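Local atomic coordinates of amino acid ABC transporter, periplasmic amino acid-binding protein, putative (Streptococcus pneumoniae, PDB entry 4I62), a protein that binds L-arginine in the cleft between its two lobes and probably delivers it, as a membrane-anchored lipoprotein, to an ABC transporter for uptake. Residues 33-38 and 101-106; 45-48 and 54-57; 113-116 and 120-123; 181-186 and 193-198; 205-210 and 261-266. One frame throughout, in Å; residues are numbered along the deposited sequence. Where two conformers were deposited one is given.

Interaction 1. Residues 33-38 and 101-106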
# COMPACT_ATOMS: atom_id res chain seq x y z
N GLU A 33 -9.88 -6.21 -24.12
CA GLU A 33 -9.68 -7.10 -25.26
C GLU A 33 -8.20 -7.38 -25.45
O GLU A 33 -7.80 -8.50 -25.82
CB GLU A 33 -10.23 -6.48 -26.53
CG GLU A 33 -11.67 -6.07 -26.44
CD GLU A 33 -11.92 -4.76 -27.14
OE1 GLU A 33 -10.97 -4.28 -27.81
OE2 GLU A 33 -13.04 -4.22 -27.03
N ALA A 34 -7.39 -6.36 -25.22
CA ALA A 34 -5.94 -6.51 -25.36
C ALA A 34 -5.46 -7.50 -24.32
O ALA A 34 -4.59 -8.34 -24.61
CB ALA A 34 -5.24 -5.17 -25.19
N ILE A 35 -6.06 -7.43 -23.14
CA ILE A 35 -5.70 -8.33 -22.07
C ILE A 35 -6.14 -9.75 -22.39
O ILE A 35 -5.33 -10.69 -22.26
CB ILE A 35 -6.24 -7.84 -20.72
CG1 ILE A 35 -5.52 -6.57 -20.29
CG2 ILE A 35 -6.11 -8.89 -19.67
CD1 ILE A 35 -6.25 -5.82 -19.17
N LYS A 36 -7.40 -9.94 -22.80
CA LYS A 36 -7.83 -11.29 -23.08
C LYS A 36 -7.03 -11.87 -24.22
O LYS A 36 -6.68 -13.07 -24.22
CB LYS A 36 -9.33 -11.35 -23.37
CG LYS A 36 -10.13 -11.06 -22.11
CD LYS A 36 -11.62 -11.21 -22.34
CE LYS A 36 -12.38 -11.21 -21.02
NZ LYS A 36 -13.81 -11.52 -21.20
N SER A 37 -6.78 -11.08 -25.26
CA SER A 37 -6.06 -11.56 -26.45
C SER A 37 -4.61 -11.92 -26.16
O SER A 37 -4.05 -12.84 -26.76
CB SER A 37 -6.12 -10.51 -27.56
OG SER A 37 -5.39 -10.94 -28.69
N LYS A 38 -3.97 -11.21 -25.25
CA LYS A 38 -2.58 -11.53 -24.92
C LYS A 38 -2.48 -12.66 -23.90
O LYS A 38 -1.40 -13.22 -23.70
CB LYS A 38 -1.77 -10.30 -24.51
CG LYS A 38 -1.99 -9.86 -23.09
CD LYS A 38 -1.24 -8.56 -22.84
CE LYS A 38 -1.47 -8.05 -21.42
NZ LYS A 38 -0.86 -6.71 -21.24
N LYS A 101 3.19 -0.38 -19.49
CA LYS A 101 4.06 -1.48 -19.09
C LYS A 101 3.38 -2.47 -18.12
O LYS A 101 3.84 -3.60 -17.95
CB LYS A 101 5.34 -0.93 -18.47
CG LYS A 101 6.16 -0.08 -19.42
CD LYS A 101 7.18 0.77 -18.68
CE LYS A 101 8.28 -0.07 -18.05
NZ LYS A 101 9.31 0.80 -17.39
N ALA A 102 2.30 -2.02 -17.48
CA ALA A 102 1.45 -2.90 -16.67
C ALA A 102 0.01 -2.56 -16.96
O ALA A 102 -0.30 -1.43 -17.38
CB ALA A 102 1.76 -2.73 -15.18
N ASP A 103 -0.90 -3.51 -16.75
CA ASP A 103 -2.33 -3.29 -16.99
C ASP A 103 -3.06 -2.68 -15.79
O ASP A 103 -3.99 -1.88 -15.97
CB ASP A 103 -2.98 -4.63 -17.33
CG ASP A 103 -2.37 -5.25 -18.56
OD1 ASP A 103 -2.25 -4.53 -19.58
OD2 ASP A 103 -1.97 -6.44 -18.52
N LEU A 104 -2.67 -3.09 -14.58
CA LEU A 104 -3.30 -2.62 -13.34
C LEU A 104 -2.21 -2.34 -12.34
O LEU A 104 -1.18 -3.01 -12.36
CB LEU A 104 -4.23 -3.69 -12.72
CG LEU A 104 -5.40 -4.15 -13.56
CD1 LEU A 104 -6.13 -5.29 -12.84
CD2 LEU A 104 -6.36 -2.99 -13.88
N ALA A 105 -2.48 -1.39 -11.45
CA ALA A 105 -1.72 -1.27 -10.21
C ALA A 105 -2.62 -1.76 -9.09
O ALA A 105 -3.68 -1.17 -8.85
CB ALA A 105 -1.30 0.17 -9.94
N ILE A 106 -2.19 -2.83 -8.42
CA ILE A 106 -2.88 -3.33 -7.23
C ILE A 106 -1.79 -3.39 -6.16
O ILE A 106 -1.02 -4.35 -6.08
CB ILE A 106 -3.55 -4.72 -7.44
CG1 ILE A 106 -4.39 -4.73 -8.72
CG2 ILE A 106 -4.41 -5.02 -6.21
CD1 ILE A 106 -5.05 -6.10 -9.01
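D103 meets both I35 and K38 of the N-terminal helix 33-38, beside the parallel sheet in one lobe of this type II periplasmic-binding-protein fold. Strand 104-105, which D103 precedes, lies beside strand 40-45 in that sheet and also bonds to strand 226-232 through A105. D103 has the most surface buried by the contact, I35 about half as much and K38 slightly less. CG of D103 stands anti to the carbonyl carbon (chi1 -60°), and the carboxylate reaches across to the helix, where it is met from the opposite direction by the two side chains one turn apart. I35 supplies the apolar half. Its CG1 lies 3.8 Å from CG of D103, and its CD1 packs 3.9 Å from CB of D103, so the isoleucine covers the stem of the aspartate. The buried I35 also packs on L41 and on L238 of helix 236-251, which anchors the helix to the body of the lobe. K38 supplies the charge. Its CG sits between the backbone N and the carbonyl carbon (chi1 79°), and from there the chain runs fully extended to the carboxylate. The salt bridge is made in the given conformer of this exposed lysine, which has two. OD2 of D103 has a second partner, the backbone N of V42, so this one oxygen joins strand 40-45 to the helix that precedes it. In that conformer K38 NZ straddles both carboxylate oxygens: a weak bond to D103 OD1 at 3.1 Å and a firmer one, on the syn lone pair, to D103 OD2 at 3.0 Å.

Interaction 2. Residues 45-48 and 54-57. With ARG (arginine), chain B.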
# COMPACT_ATOMS: atom_id res chain seq x y z
N LEU A 45 3.19 -3.73 -8.69
CA LEU A 45 3.06 -3.60 -7.25
C LEU A 45 4.44 -3.50 -6.59
O LEU A 45 5.45 -3.90 -7.19
CB LEU A 45 2.24 -4.73 -6.63
CG LEU A 45 2.90 -6.10 -6.51
CD1 LEU A 45 1.95 -7.05 -5.83
CD2 LEU A 45 3.46 -6.72 -7.79
N ASN A 46 4.47 -3.01 -5.36
CA ASN A 46 5.70 -2.94 -4.57
C ASN A 46 5.54 -3.82 -3.33
O ASN A 46 4.83 -3.44 -2.39
CB ASN A 46 5.94 -1.49 -4.17
CG ASN A 46 7.07 -1.38 -3.16
OD1 ASN A 46 6.88 -0.88 -2.03
ND2 ASN A 46 8.22 -1.92 -3.52
N PRO A 47 6.18 -5.01 -3.32
CA PRO A 47 5.88 -6.01 -2.28
C PRO A 47 6.65 -5.82 -0.95
O PRO A 47 7.39 -6.69 -0.49
CB PRO A 47 6.28 -7.33 -2.96
CG PRO A 47 7.43 -6.94 -3.83
CD PRO A 47 7.04 -5.58 -4.38
N ASP A 48 6.42 -4.69 -0.29
CA ASP A 48 7.00 -4.35 0.99
C ASP A 48 5.91 -3.62 1.79
O ASP A 48 6.17 -2.50 2.22
CB ASP A 48 8.17 -3.41 0.71
CG ASP A 48 9.03 -3.15 1.92
OD1 ASP A 48 8.78 -3.75 2.99
OD2 ASP A 48 9.98 -2.34 1.80
N TYR A 54 3.70 -8.46 0.17
CA TYR A 54 4.94 -8.56 0.92
C TYR A 54 5.66 -9.81 0.44
O TYR A 54 5.12 -10.65 -0.28
CB TYR A 54 4.68 -8.57 2.43
CG TYR A 54 3.80 -9.70 2.96
CD1 TYR A 54 2.41 -9.60 2.89
CD2 TYR A 54 4.35 -10.85 3.56
CE1 TYR A 54 1.60 -10.57 3.40
CE2 TYR A 54 3.53 -11.85 4.04
CZ TYR A 54 2.16 -11.70 3.97
OH TYR A 54 1.32 -12.68 4.45
N GLN A 55 6.92 -9.92 0.86
CA GLN A 55 7.73 -11.10 0.57
C GLN A 55 7.72 -12.03 1.76
O GLN A 55 8.01 -11.61 2.90
CB GLN A 55 9.17 -10.72 0.22
CG GLN A 55 9.32 -9.90 -1.04
CD GLN A 55 10.78 -9.69 -1.40
OE1 GLN A 55 11.43 -10.59 -1.92
NE2 GLN A 55 11.29 -8.51 -1.11
N LYS A 56 7.41 -13.29 1.50
CA LYS A 56 7.38 -14.29 2.55
C LYS A 56 8.34 -15.39 2.15
O LYS A 56 8.31 -15.85 1.00
CB LYS A 56 5.96 -14.85 2.66
CG LYS A 56 5.76 -15.86 3.76
CD LYS A 56 4.28 -16.26 3.85
CE LYS A 56 4.04 -17.40 4.85
NZ LYS A 56 4.56 -17.03 6.21
N VAL A 57 9.18 -15.89 3.06
CA VAL A 57 10.02 -17.02 2.72
C VAL A 57 9.17 -18.29 2.78
O VAL A 57 8.55 -18.61 3.82
CB VAL A 57 11.23 -17.13 3.65
CG1 VAL A 57 12.22 -18.15 3.09
CG2 VAL A 57 11.87 -15.76 3.81
N ARG B . -1.53 4.21 0.09
CA ARG B . -0.29 4.97 -0.22
C ARG B . -0.35 5.59 -1.61
O ARG B . -1.16 5.14 -2.45
CB ARG B . 0.95 4.11 -0.01
CG ARG B . 0.92 2.81 -0.81
CD ARG B . 2.27 2.12 -0.81
NE ARG B . 2.14 0.76 -1.31
CZ ARG B . 3.13 -0.09 -1.46
NH1 ARG B . 2.88 -1.31 -1.94
NH2 ARG B . 4.37 0.27 -1.15
OXT ARG B . 0.49 6.52 -1.87
O HOH W 1 8.28 -7.70 2.21
O HOH W 2 10.21 -5.55 -1.96
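Y54 opens the two-stranded antiparallel hairpin 54-58/61-65 and lies against P47, the centre of an inverse gamma turn in the loop that follows strand 40-45. The turn is closed by D48 N, bonded to N46 O at 2.9 Å, and it presents the carbonyl of P47 to the hairpin. Y54 answers with its backbone: its CA makes a CA-H...O contact of 3.4 Å with P47 O, bent to 147° at the hydrogen. Its ring turns from the loop toward the C-terminal helix, where OH makes a weak hydrogen bond to A262 O. Q55 comes next. Its N is 3.5 Å from P47 O, and a water bridges the two, donating to P47 O at 3.0 Å and accepting from Q55 N. The Q55 side chain runs alongside the proline, CG 4.4 Å from P47 CB; in one of its two conformers NE2 may reach P47 O through a second water, by weak bonds. K56 then carries the strand outward, its NZ bonded to A265 O. On the far side of the gamma turn lies the arginine pocket. N46 grips the ligand guanidinium with both backbone and side chain, while M88 O accepts from N46 ND2. CG of N46 is anti to the backbone N (chi1 171°), which brings OD1 beside ligand NH2 at 2.9 Å, and N46 O takes ligand NH1 at 2.9 Å.

Interaction 3. Residues 113-116 and 120-123. With ARG (arginine), chain B.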
# COMPACT_ATOMS: atom_id res chain seq x y z
N ASP A 113 -7.33 13.12 -5.95
CA ASP A 113 -7.82 13.90 -7.08
C ASP A 113 -6.78 14.03 -8.16
O ASP A 113 -7.11 13.91 -9.34
CB ASP A 113 -8.29 15.29 -6.63
CG ASP A 113 -9.62 15.24 -5.89
OD1 ASP A 113 -10.26 14.17 -5.87
OD2 ASP A 113 -10.04 16.29 -5.34
N GLU A 114 -5.53 14.24 -7.79
CA GLU A 114 -4.50 14.32 -8.79
C GLU A 114 -4.39 13.01 -9.56
O GLU A 114 -4.31 12.99 -10.80
CB GLU A 114 -3.16 14.70 -8.17
CG GLU A 114 -3.05 16.19 -7.89
CD GLU A 114 -3.28 17.02 -9.14
OE1 GLU A 114 -2.48 16.90 -10.10
OE2 GLU A 114 -4.26 17.79 -9.17
N ARG A 115 -4.39 11.89 -8.84
CA ARG A 115 -4.30 10.62 -9.53
C ARG A 115 -5.52 10.33 -10.41
O ARG A 115 -5.37 9.74 -11.49
CB ARG A 115 -4.07 9.50 -8.52
CG ARG A 115 -2.66 9.50 -7.89
CD ARG A 115 -2.59 8.53 -6.70
NE ARG A 115 -1.26 8.52 -6.07
CZ ARG A 115 -0.94 7.74 -5.06
NH1 ARG A 115 -1.85 6.95 -4.50
NH2 ARG A 115 0.32 7.77 -4.58
N SER A 116 -6.71 10.73 -9.96
CA SER A 116 -7.96 10.46 -10.69
C SER A 116 -8.03 11.18 -12.01
O SER A 116 -8.81 10.80 -12.88
CB SER A 116 -9.17 10.83 -9.85
OG SER A 116 -9.36 9.89 -8.81
N ASP A 120 -8.04 5.79 -14.39
CA ASP A 120 -9.32 5.23 -13.97
C ASP A 120 -9.00 4.50 -12.65
O ASP A 120 -7.94 3.85 -12.51
CB ASP A 120 -9.85 4.19 -14.98
CG ASP A 120 -10.78 4.78 -16.05
OD1 ASP A 120 -10.83 6.02 -16.22
OD2 ASP A 120 -11.43 3.94 -16.74
N PHE A 121 -9.93 4.57 -11.71
CA PHE A 121 -9.84 3.77 -10.51
C PHE A 121 -11.05 2.86 -10.40
O PHE A 121 -12.18 3.24 -10.72
CB PHE A 121 -9.80 4.64 -9.24
CG PHE A 121 -8.45 5.22 -8.93
CD1 PHE A 121 -7.48 4.42 -8.39
CD2 PHE A 121 -8.16 6.55 -9.16
CE1 PHE A 121 -6.23 4.94 -8.04
CE2 PHE A 121 -6.90 7.08 -8.82
CZ PHE A 121 -5.95 6.27 -8.27
N SER A 122 -10.82 1.67 -9.89
CA SER A 122 -11.92 0.84 -9.44
C SER A 122 -12.69 1.50 -8.32
O SER A 122 -12.24 2.50 -7.70
CB SER A 122 -11.40 -0.51 -8.94
OG SER A 122 -10.75 -0.39 -7.68
N THR A 123 -13.86 0.94 -8.03
CA THR A 123 -14.52 1.24 -6.78
C THR A 123 -13.53 0.92 -5.62
O THR A 123 -12.67 0.05 -5.74
CB THR A 123 -15.78 0.39 -6.68
OG1 THR A 123 -16.66 0.93 -5.69
CG2 THR A 123 -15.49 -1.02 -6.32
N ARG B . -1.53 4.21 0.09
CA ARG B . -0.29 4.97 -0.22
C ARG B . -0.35 5.59 -1.61
O ARG B . -1.16 5.14 -2.45
CB ARG B . 0.95 4.11 -0.01
CG ARG B . 0.92 2.81 -0.81
CD ARG B . 2.27 2.12 -0.81
NE ARG B . 2.14 0.76 -1.31
CZ ARG B . 3.13 -0.09 -1.46
NH1 ARG B . 2.88 -1.31 -1.94
NH2 ARG B . 4.37 0.27 -1.15
OXT ARG B . 0.49 6.52 -1.87
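Helix 113-116, short and weakly bonded, leads through a two-residue connection into strand 119-121, and the two segments come closest at S116 and D120, whose CA atoms are 6.3 Å apart. The chain turns between them, and the F121 side chain points toward the helix. R115 and S116 receive it side by side. CB of R115 lies at the ring edge, in plane, 3.7 Å from CE2 of F121 and equally near CZ. S116 OG approaches obliquely, 3.6 Å from CD2 of F121, but its hydrogen-bond partner is T112 O, one turn back in the chain. A228 and A230 of strand 226-232 also touch the ring, which is buried between this strand and the helix. From the CB that rests on F121 the arginine departs in another direction. Its chain stays extended from CG to NE (chi3 -179°), taking the guanidinium to the carboxylate of the bound L-arginine. There two nitrogens meet two oxygens edge-on, with the ligand carboxyl carbon in the guanidinium plane: R115 NH1 donates to ligand O at 2.8 Å and 174°, R115 NH2 to ligand OXT at 3.0 Å and 155°. R115 NH1 also donates to S110 O, a second hold that helps fix the rotation of the group. S110 N, likewise hydrogen-bonded to the ligand, belongs to the same binding site. The chemistry divides along one side chain: F121 packs on CB of R115 by apolar contact and probably helps to hold its root, while the charged end pairs with the ligand. Such bidentate pairing probably recognises the alpha-carboxylate common to amino acids, leaving side-chain selectivity to other parts of the pocket.

Interaction 4. Residues 181-186 and 193-198. With ARG (arginine), chain B.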
# COMPACT_ATOMS: atom_id res chain seq x y z
N GLY A 181 11.24 -0.96 3.98
CA GLY A 181 12.17 -1.59 4.89
C GLY A 181 13.30 -0.66 5.31
O GLY A 181 13.84 -0.74 6.43
N ASN A 182 13.71 0.24 4.42
CA ASN A 182 14.75 1.17 4.77
C ASN A 182 14.25 2.27 5.71
O ASN A 182 15.02 2.75 6.55
CB ASN A 182 15.43 1.72 3.51
CG ASN A 182 16.28 0.66 2.80
OD1 ASN A 182 16.72 -0.31 3.42
ND2 ASN A 182 16.56 0.87 1.52
N LEU A 183 12.97 2.61 5.63
CA LEU A 183 12.37 3.53 6.62
C LEU A 183 12.39 2.87 7.99
O LEU A 183 12.69 3.52 9.01
CB LEU A 183 10.93 3.87 6.23
CG LEU A 183 10.84 4.81 5.02
CD1 LEU A 183 9.41 4.84 4.42
CD2 LEU A 183 11.27 6.22 5.38
N ILE A 184 12.05 1.58 8.05
CA ILE A 184 12.07 0.87 9.33
C ILE A 184 13.49 0.81 9.90
O ILE A 184 13.69 1.06 11.08
CB ILE A 184 11.43 -0.52 9.18
CG1 ILE A 184 9.92 -0.40 8.88
CG2 ILE A 184 11.69 -1.42 10.40
CD1 ILE A 184 9.11 0.15 10.03
N THR A 185 14.47 0.53 9.05
CA THR A 185 15.87 0.54 9.50
C THR A 185 16.29 1.93 10.02
O THR A 185 16.94 2.02 11.07
CB THR A 185 16.78 0.09 8.36
OG1 THR A 185 16.42 -1.25 7.99
CG2 THR A 185 18.24 0.12 8.77
N ASP A 186 15.89 2.99 9.35
CA ASP A 186 16.24 4.33 9.79
C ASP A 186 15.55 4.68 11.12
O ASP A 186 16.13 5.37 11.96
CB ASP A 186 15.82 5.38 8.77
CG ASP A 186 16.82 5.61 7.68
OD1 ASP A 186 17.83 4.88 7.61
OD2 ASP A 186 16.58 6.55 6.88
N ASP A 193 12.79 9.97 13.72
CA ASP A 193 12.02 9.86 14.94
C ASP A 193 10.68 9.15 14.76
O ASP A 193 10.13 8.63 15.71
CB ASP A 193 11.77 11.27 15.45
CG ASP A 193 13.03 11.94 15.84
OD1 ASP A 193 13.71 11.36 16.74
OD2 ASP A 193 13.39 13.01 15.29
N ALA A 194 10.15 9.16 13.53
CA ALA A 194 8.81 8.62 13.28
C ALA A 194 8.69 8.36 11.80
O ALA A 194 9.34 9.05 10.98
CB ALA A 194 7.72 9.60 13.70
N VAL A 195 7.85 7.39 11.44
CA VAL A 195 7.50 7.13 10.04
C VAL A 195 5.99 7.12 9.93
O VAL A 195 5.29 6.54 10.78
CB VAL A 195 8.09 5.78 9.55
CG1 VAL A 195 7.64 5.47 8.13
CG2 VAL A 195 9.60 5.81 9.65
N ILE A 196 5.45 7.75 8.89
CA ILE A 196 4.02 7.76 8.64
C ILE A 196 3.61 6.56 7.81
O ILE A 196 4.11 6.41 6.67
CB ILE A 196 3.56 9.06 7.92
CG1 ILE A 196 4.12 10.32 8.57
CG2 ILE A 196 2.05 9.10 7.79
CD1 ILE A 196 3.78 11.59 7.83
N PHE A 197 2.71 5.72 8.31
CA PHE A 197 2.16 4.61 7.54
C PHE A 197 0.68 4.48 7.84
O PHE A 197 0.22 4.75 8.96
CB PHE A 197 2.79 3.25 7.94
CG PHE A 197 4.17 2.96 7.42
CD1 PHE A 197 4.53 3.15 6.11
CD2 PHE A 197 5.13 2.47 8.28
CE1 PHE A 197 5.84 2.87 5.66
CE2 PHE A 197 6.40 2.14 7.84
CZ PHE A 197 6.76 2.33 6.53
N GLU A 198 -0.06 3.99 6.85
CA GLU A 198 -1.46 3.60 7.08
C GLU A 198 -1.53 2.50 8.14
O GLU A 198 -0.66 1.62 8.22
CB GLU A 198 -2.10 3.21 5.76
CG GLU A 198 -2.36 4.48 4.91
CD GLU A 198 -2.23 4.33 3.39
OE1 GLU A 198 -1.51 3.42 2.90
OE2 GLU A 198 -2.77 5.20 2.68
N ARG B . -1.53 4.21 0.09
CA ARG B . -0.29 4.97 -0.22
C ARG B . -0.35 5.59 -1.61
O ARG B . -1.16 5.14 -2.45
CB ARG B . 0.95 4.11 -0.01
CG ARG B . 0.92 2.81 -0.81
CD ARG B . 2.27 2.12 -0.81
NE ARG B . 2.14 0.76 -1.31
CZ ARG B . 3.13 -0.09 -1.46
NH1 ARG B . 2.88 -1.31 -1.94
NH2 ARG B . 4.37 0.27 -1.15
OXT ARG B . 0.49 6.52 -1.87
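Helix 180-188 covers strand 194-198 of the mixed sheet in the second lobe, meeting it through L183 and I184 on one side and V195 and F197 on the other. The short axes run nearly antiparallel, at 150°, and approach to 8.8 Å. All four side chains are buried, and the contact between them is wholly apolar. L183 lies over V195, CB to CG1 at 4.1 Å, while V195 CG2 tucks under the helix backbone at L183 O. With CG1 anti to its backbone N (chi1 176°), V195 also lays that methyl over one face of the F197 ring, offset toward the rim. L183 CD1 reaches F197 CZ obliquely at 4.2 Å. I184 comes to the ring edge instead, its CD1 near the ring plane and 4.0 Å from CE2 of F197. F205 of the following helix meets the same ring with planes about 30° apart, extending the apolar cluster. At the end of the strand, beyond these contacts, E198 takes the amino group of the bound arginine: ligand N bonds to OE1 at 2.9 Å and more weakly to OE2 at 3.0 Å. Y227 OH also bonds to OE1, which helps position the carboxylate. E198 occupies the N-cap position of helix 199-208. A hydrophobic helix-on-sheet layer whose strand ends in a ligand-binding residue at the cleft is typical of the alpha/beta lobes of periplasmic binding proteins.

Interaction 5. Residues 205-210 and 261-266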
# COMPACT_ATOMS: atom_id res chain seq x y z
N PHE A 205 4.24 -3.94 10.76
CA PHE A 205 5.64 -3.74 11.14
C PHE A 205 5.85 -3.88 12.66
O PHE A 205 6.83 -4.47 13.10
CB PHE A 205 6.18 -2.40 10.63
CG PHE A 205 6.49 -2.39 9.15
CD1 PHE A 205 7.44 -3.27 8.64
CD2 PHE A 205 5.90 -1.50 8.30
CE1 PHE A 205 7.75 -3.27 7.27
CE2 PHE A 205 6.20 -1.50 6.93
CZ PHE A 205 7.14 -2.38 6.44
N VAL A 206 4.93 -3.36 13.49
CA VAL A 206 5.07 -3.53 14.92
C VAL A 206 5.05 -5.02 15.30
O VAL A 206 5.82 -5.43 16.18
CB VAL A 206 3.97 -2.75 15.69
CG1 VAL A 206 3.98 -3.11 17.16
CG2 VAL A 206 4.18 -1.27 15.52
N GLU A 207 4.21 -5.83 14.64
CA GLU A 207 4.16 -7.26 14.96
C GLU A 207 5.52 -7.94 14.89
O GLU A 207 5.81 -8.87 15.66
CB GLU A 207 3.22 -8.03 14.01
CG GLU A 207 1.74 -7.71 14.14
CD GLU A 207 1.07 -8.47 15.27
OE1 GLU A 207 1.77 -9.26 15.96
OE2 GLU A 207 -0.15 -8.31 15.44
N ASN A 208 6.34 -7.49 13.94
CA ASN A 208 7.63 -8.12 13.73
C ASN A 208 8.79 -7.35 14.34
O ASN A 208 9.95 -7.78 14.21
CB ASN A 208 7.88 -8.33 12.24
CG ASN A 208 6.95 -9.35 11.67
OD1 ASN A 208 6.59 -10.31 12.34
ND2 ASN A 208 6.52 -9.13 10.43
N ASN A 209 8.48 -6.26 15.04
CA ASN A 209 9.50 -5.40 15.60
C ASN A 209 9.06 -4.89 16.96
O ASN A 209 8.52 -3.77 17.08
CB ASN A 209 9.78 -4.21 14.68
CG ASN A 209 10.40 -4.63 13.36
OD1 ASN A 209 11.60 -4.95 13.30
ND2 ASN A 209 9.58 -4.72 12.30
N PRO A 210 9.26 -5.68 18.00
CA PRO A 210 8.76 -5.31 19.33
C PRO A 210 9.50 -4.13 19.96
O PRO A 210 9.08 -3.63 21.01
CB PRO A 210 8.99 -6.59 20.15
CG PRO A 210 10.11 -7.29 19.44
CD PRO A 210 9.86 -7.03 17.99
N ASP A 261 -6.11 -13.12 6.77
CA ASP A 261 -5.21 -14.24 6.51
C ASP A 261 -3.82 -13.71 6.20
O ASP A 261 -2.82 -14.25 6.68
CB ASP A 261 -5.67 -15.07 5.30
CG ASP A 261 -6.93 -15.87 5.55
OD1 ASP A 261 -7.39 -15.98 6.71
OD2 ASP A 261 -7.45 -16.43 4.53
N ALA A 262 -3.76 -12.70 5.35
CA ALA A 262 -2.48 -12.19 4.91
C ALA A 262 -1.73 -11.54 6.08
O ALA A 262 -0.51 -11.63 6.18
CB ALA A 262 -2.68 -11.19 3.79
N PHE A 263 -2.47 -10.86 6.95
CA PHE A 263 -1.86 -10.23 8.11
C PHE A 263 -1.23 -11.30 9.01
O PHE A 263 -0.06 -11.20 9.39
CB PHE A 263 -2.89 -9.38 8.86
CG PHE A 263 -2.27 -8.52 9.93
CD1 PHE A 263 -2.06 -9.02 11.20
CD2 PHE A 263 -1.84 -7.22 9.65
CE1 PHE A 263 -1.48 -8.23 12.18
CE2 PHE A 263 -1.25 -6.43 10.62
CZ PHE A 263 -1.06 -6.94 11.87
N LYS A 264 -2.00 -12.35 9.32
CA LYS A 264 -1.50 -13.44 10.14
C LYS A 264 -0.26 -14.10 9.52
O LYS A 264 0.71 -14.36 10.22
CB LYS A 264 -2.58 -14.50 10.30
CG LYS A 264 -3.78 -14.07 11.13
CD LYS A 264 -4.84 -15.16 11.16
CE LYS A 264 -6.08 -14.71 11.94
NZ LYS A 264 -5.75 -14.37 13.36
N ALA A 265 -0.29 -14.34 8.21
CA ALA A 265 0.84 -14.98 7.52
C ALA A 265 2.10 -14.10 7.40
O ALA A 265 3.20 -14.60 7.13
CB ALA A 265 0.41 -15.48 6.14
N SER A 266 1.94 -12.79 7.64
CA SER A 266 3.08 -11.87 7.61
C SER A 266 3.84 -11.80 8.93
O SER A 266 4.93 -11.21 8.99
CB SER A 266 2.62 -10.46 7.22
OG SER A 266 1.99 -9.77 8.31
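Helix 199-208 and helix 254-265 approach each other near their C-terminal ends, the closest CA atoms being those of N208 and S266, 8.5 Å apart. N208 spans the gap with its amide. Its ND2 donates to S266 O at 3.0 Å with an N-H...acceptor angle of 168°; the carbonyl oxygen lies in the amide plane of N208, whereas the donor is tilted 27° from the carbonyl plane of S266. The other end of the amide is engaged as well, OD1 accepting from E268 N, so N208 holds the chain just past the helix from two points and the orientation of its amide is fixed. S266 is itself tied back to its helix: OG bonds to F263 O at 2.7 Å, an oxygen that also accepts from S266 N. E207 forms the outer part of the contact with F263. CG of F263 stands anti to its backbone N (chi1 -170°), which swings the ring out to the glutamate, and the two side chains cross at about a right angle. OE2 of E207 lies in the ring plane at the edge, 3.5 Å from CE1 of F263, and CG of E207 packs 3.7 Å from CZ of F263. One nearly straight amide-to-carbonyl bond, with the E207-F263 packing beside it, joins helix 199-208 to the C-terminal helix, which itself touches the hairpin 54-58/61-65 where S266 meets Y54. The carboxylate oxygen, facing the weakly positive hydrogens of the ring edge, probably adds a modest electrostatic attraction at the exposed side.

Between its two segments interaction 4 is buried and apolar; the other four are partly buried and mix polar with apolar groups. Interactions 2, 3 and 4 each end at the bound arginine and grip a different part of it: guanidinium, carboxylate and amino group respectively. Interactions 1 and 5 do not touch the ligand; they tie down chain ends, a salt bridge at the N-terminal helix and a side-chain amide hydrogen bond near the C terminus. D48, in the conformer given, probably bonds to G181 N, joining interactions 2 and 4, and K56 with A265 O joins interactions 2 and 5. F197 and F205 link interactions 4 and 5, whose strand and helix follow one another in the chain.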